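Local coordinates for protein trehalose monomycolate exporter MmpL3 (Mycobacterium tuberculosis, PDB 7NVH) that probably exports trehalose monomycolate, the mycolic acid carrier, across the mycobacterial inner membrane for cell-envelope assembly, as a member of the RND permease superfamily, at residues V581-K586 with S721-L726; S647-A652 with E661-G666. One frame throughout, in Å; residues are numbered along the deposited sequence.

Contact 1. Residues V581-K586 with S721-L726; sequences VVLPIK and SVMKLL
This is an apolar side-chain packing contact between two transmembrane helices of the RND-type permease fold, the first turn of helix 582-607 against the last turns of helix 694-726. The two short segments run roughly antiparallel, with 141° between their directions, and their axes come no closer than 11.7 Å. At that spacing the backbones stay well apart, and the junction is made by side chains spanning the gap, with no polar bond between the segments. At the outer margin Val582 and Leu726 reach for each other tip to tip: Val582 holds CG1 anti to its backbone N, and this methyl meets Leu726 CD1 at 3.7 Å. Leu726 lies on the surface, at the border of the contact. Deeper in, Leu583 and Met723 cross at about a right angle. Met723 extends as far as SD and then bends at chi3 (78°), so that its CE methyl comes to 3.8 Å from Leu583 CD2. Trp731, in the loop after helix 694-726, touches both of these side chains, and Val581 is backbone hydrogen-bonded to Trp732, so the same loop also joins the start of helix 582-607. Lys586 acts here through its hydrocarbon chain. It leaves the backbone with CG anti to N, then folds at chi3 and chi4, and its NZ forms a weak, long ion pair with Glu642 of helix 624-654. The methylenes slide past Val722 in the opposite direction and cross Met723 nearly perpendicularly. Lys586 CD touches two side chains of helix 694-726, 3.7 Å from Val722 CG1 and 3.8 Å from Met723 CG.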
loop_
_atom_site.group_PDB
_atom_site.type_symbol
_atom_site.label_atom_id
_atom_site.label_comp_id
_atom_site.label_asym_id
_atom_site.label_seq_id
_atom_site.Cartn_x
_atom_site.Cartn_y
_atom_site.Cartn_z
ATOM N N VAL A 581 21.866 14.771 -20.031
ATOM C CA VAL A 581 20.479 15.223 -20.052
ATOM C C VAL A 581 19.570 14.210 -20.736
ATOM O O VAL A 581 18.425 14.017 -20.321
ATOM C CB VAL A 581 20.398 16.603 -20.732
ATOM C CG1 VAL A 581 18.956 17.040 -20.891
ATOM C CG2 VAL A 581 21.177 17.626 -19.931
ATOM N N VAL A 582 20.062 13.552 -21.785
ATOM C CA VAL A 582 19.220 12.657 -22.570
ATOM C C VAL A 582 18.846 11.418 -21.770
ATOM O O VAL A 582 17.716 10.919 -21.862
ATOM C CB VAL A 582 19.931 12.294 -23.884
ATOM C CG1 VAL A 582 18.989 11.543 -24.802
ATOM C CG2 VAL A 582 20.450 13.550 -24.557
ATOM N N LEU A 583 19.786 10.889 -20.990
ATOM C CA LEU A 583 19.511 9.681 -20.217
ATOM C C LEU A 583 18.370 9.845 -19.221
ATOM O O LEU A 583 17.577 8.897 -19.081
ATOM C CB LEU A 583 20.793 9.211 -19.518
ATOM C CG LEU A 583 21.838 8.547 -20.412
ATOM C CD1 LEU A 583 23.110 8.278 -19.630
ATOM C CD2 LEU A 583 21.288 7.262 -21.002
ATOM N N PRO A 584 18.248 10.951 -18.473
ATOM C CA PRO A 584 17.048 11.110 -17.635
ATOM C C PRO A 584 15.749 11.032 -18.415
ATOM O O PRO A 584 14.796 10.397 -17.954
ATOM C CB PRO A 584 17.235 12.494 -17.003
ATOM C CG PRO A 584 18.668 12.776 -17.070
ATOM C CD PRO A 584 19.304 11.909 -18.106
ATOM N N ILE A 585 15.691 11.645 -19.597
ATOM C CA ILE A 585 14.473 11.599 -20.399
ATOM C C ILE A 585 14.189 10.176 -20.855
ATOM O O ILE A 585 13.045 9.709 -20.809
ATOM C CB ILE A 585 14.589 12.565 -21.590
ATOM C CG1 ILE A 585 14.778 13.997 -21.089
ATOM C CG2 ILE A 585 13.363 12.468 -22.473
ATOM C CD1 ILE A 585 15.275 14.951 -22.146
ATOM N N LYS A 586 15.224 9.469 -21.305
ATOM C CA LYS A 586 15.050 8.093 -21.759
ATOM C C LYS A 586 14.541 7.201 -20.632
ATOM O O LYS A 586 13.605 6.410 -20.817
ATOM C CB LYS A 586 16.376 7.572 -22.307
ATOM C CG LYS A 586 16.317 6.172 -22.847
ATOM C CD LYS A 586 17.695 5.543 -22.879
ATOM C CE LYS A 586 18.103 5.061 -21.501
ATOM N NZ LYS A 586 17.241 3.943 -21.036
ATOM N N SER A 721 19.079 -1.052 -27.056
ATOM C CA SER A 721 18.687 -0.661 -28.404
ATOM C C SER A 721 18.451 0.839 -28.497
ATOM O O SER A 721 18.888 1.485 -29.456
ATOM C CB SER A 721 17.437 -1.426 -28.827
ATOM O OG SER A 721 16.349 -1.116 -27.977
ATOM N N VAL A 722 17.763 1.412 -27.510
ATOM C CA VAL A 722 17.517 2.849 -27.523
ATOM C C VAL A 722 18.824 3.615 -27.383
ATOM O O VAL A 722 19.071 4.580 -28.114
ATOM C CB VAL A 722 16.511 3.233 -26.425
ATOM C CG1 VAL A 722 16.470 4.735 -26.254
ATOM C CG2 VAL A 722 15.132 2.710 -26.776
ATOM N N MET A 723 19.688 3.193 -26.458
ATOM C CA MET A 723 20.941 3.912 -26.254
ATOM C C MET A 723 21.865 3.789 -27.457
ATOM O O MET A 723 22.709 4.664 -27.676
ATOM C CB MET A 723 21.634 3.412 -24.991
ATOM C CG MET A 723 21.038 3.976 -23.719
ATOM S SD MET A 723 21.803 3.309 -22.236
ATOM C CE MET A 723 23.314 4.265 -22.195
ATOM N N LYS A 724 21.734 2.719 -28.241
ATOM C CA LYS A 724 22.492 2.635 -29.482
ATOM C C LYS A 724 21.886 3.517 -30.565
ATOM O O LYS A 724 22.619 4.149 -31.334
ATOM C CB LYS A 724 22.569 1.186 -29.955
ATOM C CG LYS A 724 22.910 1.036 -31.423
ATOM C CD LYS A 724 24.408 0.987 -31.636
ATOM C CE LYS A 724 24.745 1.010 -33.112
ATOM N NZ LYS A 724 26.105 1.554 -33.363
ATOM N N LEU A 725 20.554 3.570 -30.641
ATOM C CA LEU A 725 19.906 4.415 -31.641
ATOM C C LEU A 725 20.220 5.885 -31.405
ATOM O O LEU A 725 20.452 6.639 -32.357
ATOM C CB LEU A 725 18.397 4.181 -31.629
ATOM C CG LEU A 725 17.918 2.862 -32.231
ATOM C CD1 LEU A 725 16.497 2.568 -31.792
ATOM C CD2 LEU A 725 18.016 2.898 -33.744
ATOM N N LEU A 726 20.225 6.311 -30.140
ATOM C CA LEU A 726 20.540 7.698 -29.820
ATOM C C LEU A 726 21.940 8.066 -30.288
ATOM O O LEU A 726 22.149 9.138 -30.864
ATOM C CB LEU A 726 20.407 7.923 -28.317
ATOM C CG LEU A 726 19.008 8.178 -27.768
ATOM C CD1 LEU A 726 19.035 8.179 -26.252
ATOM C CD2 LEU A 726 18.470 9.493 -28.297
#

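Contact 2. Residues S647-A652 with E661-G666; sequences SRMVEA and EAIRIG
The guanidinium of Arg664 has the CA of Glu661 over the centre of one face, 4.3 Å above its plane; the arginine folds back along its own helix, and the accompanying ion pair with Glu661 is long. The guanidinium of Arg648 likewise leads away from the facing segment: its chain bends at chi2 and chi3, and NH2 forms a salt bridge with Glu262, while Arg259 pairs with Glu651 one turn further along. With both charged groups turned outward, the interface itself is a close helix-helix crossing, made by two consecutive helices of the permease fold joined by a short turn. The axes approach to 7.6 Å at an angle of 131°, and the two backbones almost meet where the CA atoms of Met649 and Gly666 lie 3.9 Å apart. Gly666, having no side chain, presents bare main chain here. Arg648 CB rests against Gly666 O at 3.4 Å, and Met649 CG lies 3.7 Å from Gly666 CA. From there Met649, with CG anti to its carbonyl carbon, runs extended across the second helix; the side chains of Met649 and Ile663 cross obliquely, and Met649 CE meets Ile663 CG2 at 4.0 Å. Two alanines complete the contact. Ala662 CB packs on the carbonyl oxygen of Met649 at 3.8 Å, and Ala652 CB looks toward the partner helix and touches Ile665 CG2 at 4.2 Å. The buried layer is therefore methyl, methylene and peptide surface. Around it, Ser647 and Glu651 lean on Thr284 and Thr280 of helix 270-297, Val650 packs against Trp731, and Ile663 faces Pro720 of helix 694-726, so the crossing also borders helices 270-297 and 694-726.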
loop_
_atom_site.group_PDB
_atom_site.type_symbol
_atom_site.label_atom_id
_atom_site.label_comp_id
_atom_site.label_asym_id
_atom_site.label_seq_id
_atom_site.Cartn_x
_atom_site.Cartn_y
_atom_site.Cartn_z
ATOM N N SER A 647 24.344 3.229 -14.508
ATOM C CA SER A 647 25.487 3.774 -13.787
ATOM C C SER A 647 26.777 3.094 -14.219
ATOM O O SER A 647 27.815 3.749 -14.362
ATOM C CB SER A 647 25.275 3.627 -12.283
ATOM O OG SER A 647 24.138 4.361 -11.866
ATOM N N ARG A 648 26.729 1.780 -14.439
ATOM C CA ARG A 648 27.904 1.072 -14.929
ATOM C C ARG A 648 28.289 1.545 -16.324
ATOM O O ARG A 648 29.477 1.688 -16.632
ATOM C CB ARG A 648 27.651 -0.433 -14.920
ATOM C CG ARG A 648 27.486 -1.021 -13.532
ATOM C CD ARG A 648 28.602 -0.570 -12.609
ATOM N NE ARG A 648 29.858 -1.257 -12.886
ATOM C CZ ARG A 648 30.150 -2.480 -12.458
ATOM N NH1 ARG A 648 29.275 -3.154 -11.726
ATOM N NH2 ARG A 648 31.317 -3.028 -12.758
ATOM N N MET A 649 27.300 1.792 -17.186
ATOM C CA MET A 649 27.597 2.293 -18.524
ATOM C C MET A 649 28.237 3.673 -18.466
ATOM O O MET A 649 29.195 3.950 -19.196
ATOM C CB MET A 649 26.325 2.338 -19.370
ATOM C CG MET A 649 25.399 1.155 -19.190
ATOM S SD MET A 649 23.969 1.273 -20.276
ATOM C CE MET A 649 23.418 -0.425 -20.304
ATOM N N VAL A 650 27.715 4.553 -17.613
ATOM C CA VAL A 650 28.280 5.892 -17.485
ATOM C C VAL A 650 29.692 5.822 -16.923
ATOM O O VAL A 650 30.581 6.571 -17.344
ATOM C CB VAL A 650 27.370 6.779 -16.618
ATOM C CG1 VAL A 650 27.953 8.163 -16.507
ATOM C CG2 VAL A 650 25.982 6.858 -17.213
ATOM N N GLU A 651 29.919 4.928 -15.959
ATOM C CA GLU A 651 31.258 4.741 -15.413
ATOM C C GLU A 651 32.225 4.243 -16.479
ATOM O O GLU A 651 33.365 4.712 -16.559
ATOM C CB GLU A 651 31.201 3.763 -14.241
ATOM C CG GLU A 651 32.540 3.192 -13.833
ATOM C CD GLU A 651 32.424 2.221 -12.678
ATOM O OE1 GLU A 651 31.328 2.126 -12.089
ATOM O OE2 GLU A 651 33.429 1.549 -12.363
ATOM N N ALA A 652 31.784 3.297 -17.308
ATOM C CA ALA A 652 32.654 2.762 -18.350
ATOM C C ALA A 652 32.933 3.799 -19.429
ATOM O O ALA A 652 34.032 3.834 -19.991
ATOM C CB ALA A 652 32.030 1.508 -18.959
ATOM N N GLU A 661 30.761 0.086 -26.695
ATOM C CA GLU A 661 31.484 -0.623 -25.647
ATOM C C GLU A 661 31.000 -0.203 -24.268
ATOM O O GLU A 661 30.928 -1.027 -23.351
ATOM C CB GLU A 661 32.983 -0.373 -25.791
ATOM C CG GLU A 661 33.470 -0.440 -27.223
ATOM C CD GLU A 661 34.979 -0.508 -27.325
ATOM O OE1 GLU A 661 35.664 0.042 -26.437
ATOM O OE2 GLU A 661 35.481 -1.114 -28.294
ATOM N N ALA A 662 30.680 1.079 -24.092
ATOM C CA ALA A 662 30.138 1.522 -22.814
ATOM C C ALA A 662 28.914 0.703 -22.442
ATOM O O ALA A 662 28.805 0.209 -21.316
ATOM C CB ALA A 662 29.793 3.009 -22.869
ATOM N N ILE A 663 28.004 0.509 -23.398
ATOM C CA ILE A 663 26.819 -0.306 -23.150
ATOM C C ILE A 663 27.209 -1.748 -22.862
ATOM O O ILE A 663 26.678 -2.373 -21.936
ATOM C CB ILE A 663 25.847 -0.213 -24.339
ATOM C CG1 ILE A 663 25.432 1.236 -24.578
ATOM C CG2 ILE A 663 24.622 -1.067 -24.089
ATOM C CD1 ILE A 663 24.758 1.455 -25.908
ATOM N N ARG A 664 28.136 -2.305 -23.648
ATOM C CA ARG A 664 28.497 -3.710 -23.466
ATOM C C ARG A 664 29.009 -3.973 -22.057
ATOM O O ARG A 664 28.484 -4.836 -21.349
ATOM C CB ARG A 664 29.542 -4.141 -24.493
ATOM C CG ARG A 664 28.964 -4.585 -25.816
ATOM C CD ARG A 664 29.881 -5.580 -26.499
ATOM N NE ARG A 664 31.278 -5.168 -26.441
ATOM C CZ ARG A 664 31.911 -4.545 -27.428
ATOM N NH1 ARG A 664 31.271 -4.261 -28.554
ATOM N NH2 ARG A 664 33.185 -4.207 -27.291
ATOM N N ILE A 665 30.026 -3.223 -21.624
ATOM C CA ILE A 665 30.524 -3.400 -20.259
ATOM C C ILE A 665 29.453 -3.063 -19.231
ATOM O O ILE A 665 29.276 -3.794 -18.248
ATOM C CB ILE A 665 31.827 -2.609 -20.014
ATOM C CG1 ILE A 665 32.977 -3.107 -20.901
ATOM C CG2 ILE A 665 32.219 -2.667 -18.553
ATOM C CD1 ILE A 665 33.134 -2.493 -22.240
ATOM N N GLY A 666 28.704 -1.980 -19.440
ATOM C CA GLY A 666 27.743 -1.563 -18.436
ATOM C C GLY A 666 26.692 -2.614 -18.142
ATOM O O GLY A 666 26.376 -2.875 -16.980
#

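In the fold
From the N terminus, the chain enters contact 1 at the start of helix 582-607 and runs through helix 624-654. A short turn then leads into helix 659-669, which folds back across it, and contact 2 closes this short loop. The chain goes on through helices 671-689 and 694-726, whose end returns to residues 581-586 and closes the wider loop of contact 1. Contact 2 is thus nested inside contact 1. Their centres lie 13 Å apart, and they share a core: Met723 SD packs on Met649 SD at 3.6 Å, Met723 also meets Ile663, and Leu583 meets Val650. Together they tie four helices of the second MMPL-family half into one cluster.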